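PDB 3OD1: ATP phosphoribosyltransferase regulatory subunit from Bacillus halodurans, which is probably required for the first step of histidine biosynthesis, acting with HisG, and may allow feedback regulation of ATP phosphoribosyltransferase by histidine. Local coordinates for residues Tyr253-Leu256 with Glu257-Ala261. Sequence-based numbering, arbitrary orientation.
Sequences YEVL and ESYGA
E257 crosses the Y253 ring at an angle, one turn later near the end of a helix. Its CG makes an off-centre CH-pi contact, 4.2 Å from the centroid of the Y253 ring, and its OE2 comes 3.5 Å from Y253 CE2. With CG anti to the backbone N (chi1 -173°), the Y253 ring sits beside its own carbonyl, on the side where E257 comes up. The carboxylate plane is turned 33° from the ring plane. An alanine in place of E257 would probably strip this cover from the Y253 ring and leave R227 without its long, weak ion-pair partner. The solvent side, at exposed E254, is looser. S258 OG makes a weak bond to E254 O, at 3.4 Å. Packing is tighter around buried V255, L256 and A261. V255 CG1 lies 3.7 Å from Y259 CE2, the two side chains running side by side. A Schellman motif ends the helix at G260, where a positive phi suits glycine. A261 N bonds nearly straight (170°) to L256 O at 2.9 Å, and G260 N bonds to E257 O at 2.7 Å. L256, Y259 and A261 pack on helix 139-155, Y253 and L256 reach V265 of strand 265-268, and V255 packs on R348, S258 and Y259 on I352, of the second subunit.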
loop_
_atom_site.group_PDB
_atom_site.type_symbol
_atom_site.label_atom_id
_atom_site.label_comp_id
_atom_site.label_asym_id
_atom_site.label_seq_id
_atom_site.Cartn_x
_atom_site.Cartn_y
_atom_site.Cartn_z
ATOM N N TYR B 253 -10.494 10.461 -31.691
ATOM C CA TYR B 253 -11.027 9.199 -32.197
ATOM C C TYR B 253 -10.062 8.581 -33.205
ATOM O O TYR B 253 -9.859 7.378 -33.210
ATOM C CB TYR B 253 -12.426 9.368 -32.815
ATOM C CG TYR B 253 -13.063 8.044 -33.184
ATOM C CD1 TYR B 253 -13.532 7.180 -32.197
ATOM C CD2 TYR B 253 -13.174 7.643 -34.508
ATOM C CE1 TYR B 253 -14.099 5.960 -32.514
ATOM C CE2 TYR B 253 -13.748 6.421 -34.842
ATOM C CZ TYR B 253 -14.205 5.583 -33.838
ATOM O OH TYR B 253 -14.770 4.365 -34.144
ATOM N N GLU B 254 -9.470 9.417 -34.054
ATOM C CA GLU B 254 -8.497 8.952 -35.037
ATOM C C GLU B 254 -7.299 8.300 -34.362
ATOM O O GLU B 254 -6.852 7.225 -34.778
ATOM C CB GLU B 254 -8.031 10.117 -35.933
ATOM C CG GLU B 254 -9.108 10.637 -36.872
ATOM C CD GLU B 254 -8.685 11.890 -37.641
ATOM O OE1 GLU B 254 -7.546 12.377 -37.446
ATOM O OE2 GLU B 254 -9.505 12.391 -38.434
ATOM N N VAL B 255 -6.779 8.953 -33.323
ATOM C CA VAL B 255 -5.673 8.399 -32.540
ATOM C C VAL B 255 -6.039 7.050 -31.935
ATOM O O VAL B 255 -5.246 6.108 -31.970
ATOM C CB VAL B 255 -5.235 9.348 -31.401
ATOM C CG1 VAL B 255 -4.128 8.703 -30.568
ATOM C CG2 VAL B 255 -4.769 10.696 -31.962
ATOM N N LEU B 256 -7.239 6.947 -31.378
ATOM C CA LEU B 256 -7.669 5.682 -30.770
ATOM C C LEU B 256 -7.777 4.565 -31.816
ATOM O O LEU B 256 -7.476 3.394 -31.535
ATOM C CB LEU B 256 -8.985 5.869 -30.001
ATOM C CG LEU B 256 -8.861 6.751 -28.754
ATOM C CD1 LEU B 256 -10.214 7.030 -28.120
ATOM C CD2 LEU B 256 -7.919 6.082 -27.755
ATOM N N GLU B 257 -8.197 4.939 -33.026
ATOM C CA GLU B 257 -8.252 3.990 -34.135
ATOM C C GLU B 257 -6.863 3.432 -34.397
ATOM O O GLU B 257 -6.688 2.223 -34.540
ATOM C CB GLU B 257 -8.794 4.660 -35.409
ATOM C CG GLU B 257 -10.262 5.056 -35.329
ATOM C CD GLU B 257 -10.829 5.463 -36.677
ATOM O OE1 GLU B 257 -10.376 6.483 -37.240
ATOM O OE2 GLU B 257 -11.729 4.756 -37.173
ATOM N N SER B 258 -5.871 4.316 -34.453
ATOM C CA SER B 258 -4.496 3.884 -34.656
ATOM C C SER B 258 -4.075 2.911 -33.571
ATOM O O SER B 258 -3.357 1.946 -33.842
ATOM C CB SER B 258 -3.549 5.083 -34.696
ATOM O OG SER B 258 -3.868 5.906 -35.799
ATOM N N TYR B 259 -4.516 3.159 -32.340
ATOM C CA TYR B 259 -4.248 2.213 -31.258
ATOM C C TYR B 259 -5.100 0.949 -31.332
ATOM O O TYR B 259 -4.946 0.057 -30.505
ATOM C CB TYR B 259 -4.469 2.847 -29.885
ATOM C CG TYR B 259 -3.323 3.687 -29.375
ATOM C CD1 TYR B 259 -2.190 3.101 -28.823
ATOM C CD2 TYR B 259 -3.397 5.077 -29.400
ATOM C CE1 TYR B 259 -1.138 3.884 -28.336
ATOM C CE2 TYR B 259 -2.369 5.858 -28.915
ATOM C CZ TYR B 259 -1.241 5.262 -28.383
ATOM O OH TYR B 259 -0.217 6.055 -27.908
ATOM N N GLY B 260 -6.012 0.879 -32.292
ATOM C CA GLY B 260 -6.912 -0.258 -32.370
ATOM C C GLY B 260 -7.786 -0.375 -31.130
ATOM O O GLY B 260 -8.161 -1.478 -30.729
ATOM N N ALA B 261 -8.115 0.769 -30.526
ATOM C CA ALA B 261 -8.913 0.801 -29.305
ATOM C C ALA B 261 -10.332 1.272 -29.591
ATOM O O ALA B 261 -11.148 1.414 -28.682
ATOM C CB ALA B 261 -8.259 1.706 -28.263
#